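Local atomic coordinates of seryl-tRNA synthetase, cytoplasmic (Candida albicans, PDB entry 3QO8), a protein that catalyses the attachment of serine to tRNA(Ser), first activating serine with ATP to form seryl-adenylate and then transferring it to the tRNA acceptor end. Residues A282-K287 against I292-A297; E258-P263 against F304-P309; N188-N193 against K433-E438. One frame throughout, in Å; residues are numbered along the deposited sequence.

Contact 1 of 3, residues A282-K287 against I292-A297; sequences AGSHGK and IFRVHA. With SSA (5'-O-(N-(L-seryl)-sulfamoyl)adenosine), chain B.
Arg294 is the side chain that meets Ser284 and Lys287. Its CB points toward 282-287. CG stands anti to the backbone N (chi1 -180°) and lies 3.8 Å from N6 of the seryl-sulfamoyl adenosine. CD lies 3.8 Å from Lys287 O and 4.1 Å from Ser284 CB, which approach it from different directions. The chain then bends at chi3. Past the bend, NE comes 4.0 Å from Lys287 CE and forms a salt bridge with Asp288. At the tip, NH1 forms a salt bridge with Glu281, whose OE2 also takes a hydrogen bond from Ser284 OG. NH2 lies 4.0 Å from Lys287 NZ. The Lys287 chain is poorly ordered, as is Ser284. The backbone beside the arginine holds the adenine. Val295 N donates to N1 of the ligand over 2.9 Å at 170°, and ligand N6 donates to Val295 O on a more bent path of 133°. The pair recognises N1 and N6 of the adenine; ATP is probably bound in the same way in the motif 2 loop of this class II enzyme. The two carboxylates probably offset the charge of Arg294 and ease its closeness to Lys287, while both adenine bonds use the backbone of Val295, not its side chain.

Contact 2 of 3, residues E258-P263 against F304-P309; sequences EWFESP and FVLTEP
Glu308 OE1 and Pro263 O share a water that bridges the two segments. The water lies 2.6 Å from Glu308 OE1 and 3.2 Å from Pro263 O, placed to donate to either; more acceptors are in reach than it has protons. Beside it, the glutamate chain crosses the proline ring at about a right angle. Pro263 CB touches Glu308 CD at 3.7 Å, and Pro263 CG lies 3.8 Å from Glu308 OE2. The chain can run across the ring because it is extended beyond CG (chi2 -168°). Thr307 OG1 donates to Glu308 O over 2.8 Å, from 49° out of the carbonyl plane. The bond gives the Thr307 hydroxyl a local acceptor where the strand ends.

A separate apolar touch lies deeper. Leu306 CD2 reaches Phe260 CE2 at 3.8 Å, and the two side chains cross at about a right angle. Phe260 is the centre of an inverse gamma turn, and its ring also meets His255 edge-to-face. His255 touches Leu306 as well. Pro263 opens helix 263-266, so the contact joins the end of a central strand of the class II catalytic core to the start of that short helix. Its chemistry is mixed: a buried hydrocarbon contact between Phe260 and Leu306, and a carboxylate of the partly exposed Glu308, linked to Pro263 O through water.

Contact 3 of 3, residues N188-N193 against K433-E438; sequences NQALIN and KYIPGE
A turn of helix 183-200 packs against an irregular loop, with Ala190 and Tyr434 5.0 Å apart between their CA atoms. Ala190 lets the loop come this near. Its CA lies 3.7 Å from Tyr434 CB, and its CB lies 4.0 Å from Ile435 CG1. With CG of Tyr434 anti to its carbonyl carbon (chi1 -63°), the ring lies alongside the helix and extends toward Asn193. Ala190 O sits over one face of the ring, offset toward the rim, and Lys433 CG lies over the opposite face. Asn193 CB approaches Tyr434 CD1 obliquely at 3.7 Å.

Both polar atoms of the Asn193 amide are engaged. Its ND2 donates to a water at 2.9 Å, and that water donates to Tyr434 O at 2.8 Å. Its OD1 accepts a hydrogen bond from Gln189 of the second subunit. Gln189 of this chain makes the reciprocal bond to Asn193 of that subunit. From Ile435 to Glu438 the loop reverses in a type II beta turn, closed by Glu438 N to Ile435 O at 2.8 Å. Gly437 takes the positive phi of that turn.

The contact packs the loop after strand 424-426 against a helix at the dimer interface. The direct touch is mostly between carbons, with Ala190 O over the ring, and no direct hydrogen bond joins the segments. The asparagine joins the water bridge to the bond across the two subunits.

In the fold
From the N terminus, helix 183-200 comes first and supplies residues 188-193 of contact 3. Its partner, 433-438, lies far along the chain, so contact 3 closes a loop that takes in both other contacts. Inside it, contact 2 joins 258-263 to 304-309. Nested inside that, contact 1 joins two parts of the loop between strands 269-278 and 297-307. No contacts cross. Contacts 1 and 2 lie on opposite sides of the chain's centre, their own centres about 36 Å apart. Strand 297-307 leads from contact 1 at the adenine pocket to contact 2 at its far end. Contact 3 brings a late loop back to the dimer-facing helix.

Contact 1 of 3, residues A282-K287 against I292-A297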
loop_
_atom_site.group_PDB
_atom_site.type_symbol
_atom_site.label_atom_id
_atom_site.label_comp_id
_atom_site.label_asym_id
_atom_site.label_seq_id
_atom_site.Cartn_x
_atom_site.Cartn_y
_atom_site.Cartn_z
ATOM N N ALA A 282 7.047 9.955 -12.492
ATOM C CA ALA A 282 7.888 11.140 -12.377
ATOM C C ALA A 282 8.079 11.862 -13.712
ATOM O O ALA A 282 8.333 13.066 -13.739
ATOM C CB ALA A 282 9.236 10.778 -11.757
ATOM N N GLY A 283 7.946 11.128 -14.813
ATOM C CA GLY A 283 8.048 11.721 -16.135
ATOM C C GLY A 283 6.697 12.079 -16.734
ATOM O O GLY A 283 6.606 12.453 -17.903
ATOM N N SER A 284 5.645 11.965 -15.927
ATOM C CA SER A 284 4.286 12.231 -16.388
ATOM C C SER A 284 3.680 13.430 -15.666
ATOM O O SER A 284 2.963 13.275 -14.677
ATOM C CB SER A 284 3.402 10.999 -16.178
ATOM O OG SER A 284 3.945 9.859 -16.821
ATOM N N HIS A 285 3.968 14.626 -16.168
ATOM C CA HIS A 285 3.468 15.848 -15.554
ATOM C C HIS A 285 2.263 16.391 -16.309
ATOM O O HIS A 285 2.324 16.608 -17.519
ATOM C CB HIS A 285 4.570 16.908 -15.500
ATOM C CG HIS A 285 5.804 16.460 -14.782
ATOM N ND1 HIS A 285 5.996 16.669 -13.431
ATOM C CD2 HIS A 285 6.907 15.811 -15.222
ATOM C CE1 HIS A 285 7.165 16.169 -13.073
ATOM N NE2 HIS A 285 7.737 15.642 -14.142
ATOM N N GLY A 286 1.166 16.598 -15.591
ATOM C CA GLY A 286 -0.022 17.195 -16.170
ATOM C C GLY A 286 -0.862 16.261 -17.025
ATOM O O GLY A 286 -2.083 16.418 -17.096
ATOM N N LYS A 287 -0.221 15.294 -17.677
ATOM C CA LYS A 287 -0.942 14.379 -18.560
ATOM C C LYS A 287 -1.943 13.507 -17.798
ATOM O O LYS A 287 -1.587 12.830 -16.824
ATOM C CB LYS A 287 0.026 13.522 -19.382
ATOM C CG LYS A 287 1.022 12.726 -18.560
ATOM C CD LYS A 287 1.930 11.892 -19.455
ATOM C CE LYS A 287 1.127 10.929 -20.318
ATOM N NZ LYS A 287 2.002 10.045 -21.139
ATOM N N ILE A 292 -9.197 9.091 -12.157
ATOM C CA ILE A 292 -8.387 8.008 -11.594
ATOM C C ILE A 292 -7.817 7.154 -12.726
ATOM O O ILE A 292 -7.590 5.949 -12.569
ATOM C CB ILE A 292 -9.207 7.125 -10.623
ATOM C CG1 ILE A 292 -10.479 6.609 -11.302
ATOM C CG2 ILE A 292 -9.556 7.911 -9.369
ATOM C CD1 ILE A 292 -11.270 5.634 -10.443
ATOM N N PHE A 293 -7.596 7.793 -13.872
ATOM C CA PHE A 293 -7.064 7.109 -15.040
ATOM C C PHE A 293 -5.576 6.898 -14.888
ATOM O O PHE A 293 -5.064 5.827 -15.184
ATOM C CB PHE A 293 -7.352 7.908 -16.327
ATOM C CG PHE A 293 -6.778 7.271 -17.573
ATOM C CD1 PHE A 293 -7.541 6.399 -18.338
ATOM C CD2 PHE A 293 -5.472 7.523 -17.959
ATOM C CE1 PHE A 293 -7.014 5.808 -19.480
ATOM C CE2 PHE A 293 -4.938 6.931 -19.093
ATOM C CZ PHE A 293 -5.715 6.068 -19.854
ATOM N N ARG A 294 -4.877 7.935 -14.444
ATOM C CA ARG A 294 -3.447 7.844 -14.219
ATOM C C ARG A 294 -3.152 8.398 -12.844
ATOM O O ARG A 294 -3.194 9.615 -12.642
ATOM C CB ARG A 294 -2.654 8.650 -15.261
ATOM C CG ARG A 294 -1.150 8.548 -15.024
ATOM C CD ARG A 294 -0.320 9.344 -16.041
ATOM N NE ARG A 294 -0.499 8.827 -17.386
ATOM C CZ ARG A 294 0.077 7.720 -17.849
ATOM N NH1 ARG A 294 0.881 7.007 -17.066
ATOM N NH2 ARG A 294 -0.152 7.327 -19.098
ATOM N N VAL A 295 -2.870 7.504 -11.898
ATOM C CA VAL A 295 -2.711 7.888 -10.495
ATOM C C VAL A 295 -1.440 7.292 -9.917
ATOM O O VAL A 295 -0.739 6.555 -10.602
ATOM C CB VAL A 295 -3.924 7.434 -9.659
ATOM C CG1 VAL A 295 -5.158 8.295 -9.988
ATOM C CG2 VAL A 295 -4.208 5.944 -9.909
ATOM N N HIS A 296 -1.131 7.615 -8.659
ATOM C CA HIS A 296 0.100 7.127 -8.024
ATOM C C HIS A 296 -0.098 5.782 -7.315
ATOM O O HIS A 296 0.871 5.105 -7.005
ATOM C CB HIS A 296 0.644 8.147 -7.012
ATOM C CG HIS A 296 1.164 9.402 -7.646
ATOM N ND1 HIS A 296 2.252 9.412 -8.495
ATOM C CD2 HIS A 296 0.736 10.684 -7.566
ATOM C CE1 HIS A 296 2.466 10.648 -8.920
ATOM N NE2 HIS A 296 1.565 11.438 -8.365
ATOM N N ALA A 297 -1.351 5.420 -7.052
ATOM C CA ALA A 297 -1.691 4.178 -6.341
ATOM C C ALA A 297 -2.941 3.611 -6.977
ATOM O O ALA A 297 -3.915 4.338 -7.186
ATOM C CB ALA A 297 -1.943 4.458 -4.834
HETATM N N10 SSA B . 2.960 -6.260 -14.971
HETATM C CA SSA B . 2.658 -5.602 -16.240
HETATM C CB SSA B . 1.349 -6.144 -16.813
HETATM O OG SSA B . 0.230 -5.701 -16.019
HETATM C C9 SSA B . 2.560 -4.115 -16.048
HETATM O O9 SSA B . 2.616 -3.607 -14.935
HETATM N N8 SSA B . 2.404 -3.394 -17.154
HETATM S S1 SSA B . 1.979 -1.849 -17.136
HETATM O O1S SSA B . 3.013 -0.985 -16.644
HETATM O O2S SSA B . 1.616 -1.469 -18.461
HETATM O "O5'" SSA B . 0.720 -1.673 -16.265
HETATM C "C5'" SSA B . -0.433 -2.470 -16.478
HETATM C "C4'" SSA B . -1.672 -1.570 -16.505
HETATM O "O4'" SSA B . -1.857 -0.830 -15.293
HETATM C "C3'" SSA B . -1.633 -0.509 -17.582
HETATM O "O3'" SSA B . -1.952 -1.090 -18.855
HETATM C "C2'" SSA B . -2.693 0.460 -17.070
HETATM O "O2'" SSA B . -4.012 -0.032 -17.374
HETATM C "C1'" SSA B . -2.512 0.405 -15.553
HETATM N N9 SSA B . -1.659 1.522 -15.097
HETATM C C8 SSA B . -0.346 1.685 -15.330
HETATM N N7 SSA B . 0.054 2.839 -14.755
HETATM C C5 SSA B . -1.022 3.385 -14.157
HETATM C C6 SSA B . -1.215 4.535 -13.417
HETATM N N6 SSA B . -0.166 5.356 -13.195
HETATM N N1 SSA B . -2.447 4.814 -12.932
HETATM C C2 SSA B . -3.474 3.988 -13.165
HETATM N N3 SSA B . -3.313 2.860 -13.869
HETATM C C4 SSA B . -2.100 2.553 -14.383
#

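Contact 2 of 3, residues E258-P263 against F304-P309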
loop_
_atom_site.group_PDB
_atom_site.type_symbol
_atom_site.label_atom_id
_atom_site.label_comp_id
_atom_site.label_asym_id
_atom_site.label_seq_id
_atom_site.Cartn_x
_atom_site.Cartn_y
_atom_site.Cartn_z
ATOM N N GLU A 258 14.205 -21.768 -7.340
ATOM C CA GLU A 258 13.511 -23.051 -7.339
ATOM C C GLU A 258 13.698 -23.743 -8.684
ATOM O O GLU A 258 14.240 -23.160 -9.616
ATOM C CB GLU A 258 12.028 -22.883 -6.976
ATOM C CG GLU A 258 11.835 -22.384 -5.542
ATOM C CD GLU A 258 10.380 -22.099 -5.191
ATOM O OE1 GLU A 258 9.473 -22.706 -5.798
ATOM O OE2 GLU A 258 10.147 -21.266 -4.299
ATOM N N TRP A 259 13.270 -24.996 -8.773
ATOM C CA TRP A 259 13.592 -25.830 -9.921
ATOM C C TRP A 259 12.379 -26.665 -10.266
ATOM O O TRP A 259 11.965 -27.510 -9.475
ATOM C CB TRP A 259 14.778 -26.749 -9.570
ATOM C CG TRP A 259 15.400 -27.456 -10.755
ATOM C CD1 TRP A 259 14.813 -27.718 -11.963
ATOM C CD2 TRP A 259 16.734 -27.984 -10.838
ATOM N NE1 TRP A 259 15.696 -28.379 -12.785
ATOM C CE2 TRP A 259 16.882 -28.549 -12.121
ATOM C CE3 TRP A 259 17.812 -28.037 -9.950
ATOM C CZ2 TRP A 259 18.069 -29.160 -12.537
ATOM C CZ3 TRP A 259 18.988 -28.639 -10.369
ATOM C CH2 TRP A 259 19.105 -29.200 -11.641
ATOM N N PHE A 260 11.792 -26.413 -11.433
ATOM C CA PHE A 260 10.708 -27.244 -11.923
ATOM C C PHE A 260 11.333 -28.402 -12.695
ATOM O O PHE A 260 11.492 -28.343 -13.911
ATOM C CB PHE A 260 9.741 -26.416 -12.781
ATOM C CG PHE A 260 9.037 -25.331 -12.005
ATOM C CD1 PHE A 260 7.889 -25.613 -11.278
ATOM C CD2 PHE A 260 9.541 -24.039 -11.977
ATOM C CE1 PHE A 260 7.241 -24.619 -10.557
ATOM C CE2 PHE A 260 8.899 -23.042 -11.256
ATOM C CZ PHE A 260 7.751 -23.332 -10.550
ATOM N N GLU A 261 11.717 -29.445 -11.962
ATOM C CA GLU A 261 12.537 -30.507 -12.531
ATOM C C GLU A 261 11.724 -31.536 -13.314
ATOM O O GLU A 261 12.286 -32.337 -14.059
ATOM C CB GLU A 261 13.390 -31.177 -11.446
ATOM C CG GLU A 261 12.730 -32.356 -10.752
ATOM C CD GLU A 261 11.626 -31.962 -9.793
ATOM O OE1 GLU A 261 11.399 -30.752 -9.576
ATOM O OE2 GLU A 261 10.982 -32.877 -9.244
ATOM N N SER A 262 10.404 -31.502 -13.159
ATOM C CA SER A 262 9.522 -32.340 -13.971
ATOM C C SER A 262 8.464 -31.454 -14.608
ATOM O O SER A 262 7.298 -31.488 -14.221
ATOM C CB SER A 262 8.862 -33.425 -13.123
ATOM O OG SER A 262 9.833 -34.130 -12.375
ATOM N N PRO A 263 8.881 -30.649 -15.586
ATOM C CA PRO A 263 8.057 -29.563 -16.131
ATOM C C PRO A 263 6.806 -30.049 -16.862
ATOM O O PRO A 263 5.797 -29.343 -16.850
ATOM C CB PRO A 263 9.009 -28.852 -17.098
ATOM C CG PRO A 263 10.041 -29.891 -17.450
ATOM C CD PRO A 263 10.212 -30.716 -16.214
ATOM N N PHE A 304 0.162 -13.961 -14.113
ATOM C CA PHE A 304 1.583 -14.256 -14.147
ATOM C C PHE A 304 1.759 -15.750 -14.349
ATOM O O PHE A 304 1.198 -16.560 -13.604
ATOM C CB PHE A 304 2.336 -13.794 -12.888
ATOM C CG PHE A 304 3.842 -13.939 -13.018
ATOM C CD1 PHE A 304 4.615 -12.884 -13.499
ATOM C CD2 PHE A 304 4.463 -15.141 -12.738
ATOM C CE1 PHE A 304 5.987 -13.019 -13.652
ATOM C CE2 PHE A 304 5.842 -15.292 -12.894
ATOM C CZ PHE A 304 6.602 -14.234 -13.352
ATOM N N VAL A 305 2.546 -16.108 -15.354
ATOM C CA VAL A 305 2.641 -17.500 -15.768
ATOM C C VAL A 305 4.082 -17.911 -16.000
ATOM O O VAL A 305 4.866 -17.157 -16.566
ATOM C CB VAL A 305 1.847 -17.755 -17.073
ATOM C CG1 VAL A 305 1.916 -19.237 -17.456
ATOM C CG2 VAL A 305 0.399 -17.310 -16.915
ATOM N N LEU A 306 4.413 -19.116 -15.548
ATOM C CA LEU A 306 5.691 -19.737 -15.835
ATOM C C LEU A 306 5.396 -20.963 -16.672
ATOM O O LEU A 306 4.485 -21.734 -16.359
ATOM C CB LEU A 306 6.391 -20.151 -14.529
ATOM C CG LEU A 306 6.726 -19.084 -13.489
ATOM C CD1 LEU A 306 5.494 -18.715 -12.692
ATOM C CD2 LEU A 306 7.791 -19.617 -12.514
ATOM N N THR A 307 6.155 -21.142 -17.747
ATOM C CA THR A 307 5.957 -22.256 -18.645
ATOM C C THR A 307 7.310 -22.814 -19.066
ATOM O O THR A 307 8.349 -22.200 -18.823
ATOM C CB THR A 307 5.297 -21.816 -19.986
ATOM O OG1 THR A 307 6.271 -21.137 -20.791
ATOM C CG2 THR A 307 4.123 -20.872 -19.761
ATOM N N GLU A 308 7.278 -23.956 -19.741
ATOM C CA GLU A 308 8.455 -24.469 -20.426
ATOM C C GLU A 308 8.832 -23.532 -21.564
ATOM O O GLU A 308 7.958 -22.922 -22.189
ATOM C CB GLU A 308 8.184 -25.860 -20.985
ATOM C CG GLU A 308 7.691 -26.851 -19.959
ATOM C CD GLU A 308 7.704 -28.266 -20.490
ATOM O OE1 GLU A 308 6.636 -28.903 -20.506
ATOM O OE2 GLU A 308 8.789 -28.740 -20.890
ATOM N N PRO A 309 10.137 -23.410 -21.836
ATOM C CA PRO A 309 10.601 -22.546 -22.928
ATOM C C PRO A 309 9.853 -22.818 -24.238
ATOM O O PRO A 309 9.536 -21.891 -24.981
ATOM C CB PRO A 309 12.078 -22.926 -23.059
ATOM C CG PRO A 309 12.475 -23.321 -21.661
ATOM C CD PRO A 309 11.254 -23.977 -21.052
HETATM O O HOH W 1 4.509 -27.928 -19.355
#

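Contact 3 of 3, residues N188-N193 against K433-E438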
loop_
_atom_site.group_PDB
_atom_site.type_symbol
_atom_site.label_atom_id
_atom_site.label_comp_id
_atom_site.label_asym_id
_atom_site.label_seq_id
_atom_site.Cartn_x
_atom_site.Cartn_y
_atom_site.Cartn_z
ATOM N N ASN A 188 -14.796 -0.790 -7.613
ATOM C CA ASN A 188 -13.409 -1.222 -7.525
ATOM C C ASN A 188 -13.310 -2.644 -6.962
ATOM O O ASN A 188 -12.642 -3.499 -7.536
ATOM C CB ASN A 188 -12.589 -0.240 -6.695
ATOM C CG ASN A 188 -11.112 -0.315 -7.014
ATOM O OD1 ASN A 188 -10.693 -0.091 -8.157
ATOM N ND2 ASN A 188 -10.311 -0.587 -6.005
ATOM N N GLN A 189 -14.012 -2.897 -5.857
ATOM C CA GLN A 189 -14.057 -4.237 -5.273
ATOM C C GLN A 189 -14.677 -5.255 -6.228
ATOM O O GLN A 189 -14.218 -6.397 -6.315
ATOM C CB GLN A 189 -14.807 -4.214 -3.934
ATOM C CG GLN A 189 -14.002 -3.560 -2.805
ATOM C CD GLN A 189 -12.712 -4.302 -2.519
ATOM O OE1 GLN A 189 -11.625 -3.727 -2.539
ATOM N NE2 GLN A 189 -12.829 -5.586 -2.244
ATOM N N ALA A 190 -15.729 -4.842 -6.938
ATOM C CA ALA A 190 -16.370 -5.709 -7.911
ATOM C C ALA A 190 -15.349 -6.181 -8.940
ATOM O O ALA A 190 -15.274 -7.365 -9.245
ATOM C CB ALA A 190 -17.567 -4.982 -8.610
ATOM N N LEU A 191 -14.573 -5.251 -9.490
ATOM C CA LEU A 191 -13.568 -5.629 -10.492
ATOM C C LEU A 191 -12.485 -6.544 -9.921
ATOM O O LEU A 191 -12.062 -7.503 -10.566
ATOM C CB LEU A 191 -12.927 -4.395 -11.124
ATOM C CG LEU A 191 -13.845 -3.752 -12.171
ATOM C CD1 LEU A 191 -13.391 -2.353 -12.466
ATOM C CD2 LEU A 191 -13.857 -4.615 -13.439
ATOM N N ILE A 192 -12.039 -6.250 -8.705
ATOM C CA ILE A 192 -11.045 -7.097 -8.065
ATOM C C ILE A 192 -11.578 -8.533 -7.906
ATOM O O ILE A 192 -10.908 -9.506 -8.262
ATOM C CB ILE A 192 -10.662 -6.534 -6.685
ATOM C CG1 ILE A 192 -9.867 -5.232 -6.843
ATOM C CG2 ILE A 192 -9.864 -7.562 -5.905
ATOM C CD1 ILE A 192 -9.794 -4.395 -5.560
ATOM N N ASN A 193 -12.790 -8.666 -7.378
ATOM C CA ASN A 193 -13.360 -9.997 -7.127
ATOM C C ASN A 193 -13.816 -10.740 -8.378
ATOM O O ASN A 193 -13.645 -11.964 -8.501
ATOM C CB ASN A 193 -14.490 -9.905 -6.102
ATOM C CG ASN A 193 -13.969 -9.556 -4.729
ATOM O OD1 ASN A 193 -13.022 -10.167 -4.252
ATOM N ND2 ASN A 193 -14.564 -8.563 -4.101
ATOM N N LYS A 433 -23.475 -8.896 -9.335
ATOM C CA LYS A 433 -23.545 -9.831 -8.224
ATOM C C LYS A 433 -22.487 -9.510 -7.171
ATOM O O LYS A 433 -22.570 -10.005 -6.051
ATOM C CB LYS A 433 -23.408 -11.280 -8.704
ATOM C CG LYS A 433 -21.997 -11.666 -9.133
ATOM C CD LYS A 433 -21.917 -13.117 -9.581
ATOM C CE LYS A 433 -20.957 -13.919 -8.710
ATOM N NZ LYS A 433 -21.410 -14.045 -7.287
ATOM N N TYR A 434 -21.508 -8.676 -7.526
ATOM C CA TYR A 434 -20.414 -8.344 -6.605
ATOM C C TYR A 434 -20.691 -7.070 -5.810
ATOM O O TYR A 434 -19.879 -6.652 -4.991
ATOM C CB TYR A 434 -19.074 -8.220 -7.354
ATOM C CG TYR A 434 -18.628 -9.506 -8.007
ATOM C CD1 TYR A 434 -17.920 -10.463 -7.280
ATOM C CD2 TYR A 434 -18.931 -9.780 -9.329
ATOM C CE1 TYR A 434 -17.516 -11.655 -7.864
ATOM C CE2 TYR A 434 -18.531 -10.974 -9.927
ATOM C CZ TYR A 434 -17.823 -11.900 -9.185
ATOM O OH TYR A 434 -17.417 -13.074 -9.762
ATOM N N ILE A 435 -21.846 -6.467 -6.055
ATOM C CA ILE A 435 -22.199 -5.193 -5.447
ATOM C C ILE A 435 -23.450 -5.370 -4.588
ATOM O O ILE A 435 -24.438 -5.954 -5.037
ATOM C CB ILE A 435 -22.451 -4.133 -6.534
ATOM C CG1 ILE A 435 -21.163 -3.895 -7.344
ATOM C CG2 ILE A 435 -22.993 -2.831 -5.922
ATOM C CD1 ILE A 435 -21.392 -3.008 -8.602
ATOM N N PRO A 436 -23.407 -4.879 -3.344
ATOM C CA PRO A 436 -24.572 -5.001 -2.456
ATOM C C PRO A 436 -25.826 -4.421 -3.112
ATOM O O PRO A 436 -25.802 -3.303 -3.618
ATOM C CB PRO A 436 -24.174 -4.160 -1.240
ATOM C CG PRO A 436 -22.667 -4.191 -1.239
ATOM C CD PRO A 436 -22.286 -4.169 -2.703
ATOM N N GLY A 437 -26.911 -5.183 -3.101
ATOM C CA GLY A 437 -28.141 -4.756 -3.731
ATOM C C GLY A 437 -28.214 -5.144 -5.195
ATOM O O GLY A 437 -29.258 -5.000 -5.827
ATOM N N GLU A 438 -27.105 -5.644 -5.732
ATOM C CA GLU A 438 -27.019 -5.969 -7.152
ATOM C C GLU A 438 -27.761 -4.930 -8.002
ATOM O O GLU A 438 -28.653 -5.269 -8.773
ATOM C CB GLU A 438 -27.573 -7.371 -7.417
ATOM C CG GLU A 438 -26.940 -8.444 -6.539
ATOM C CD GLU A 438 -27.389 -9.851 -6.894
ATOM O OE1 GLU A 438 -28.179 -10.007 -7.848
ATOM O OE2 GLU A 438 -26.945 -10.801 -6.218
HETATM O O HOH W 2 -17.237 -7.502 -4.448
#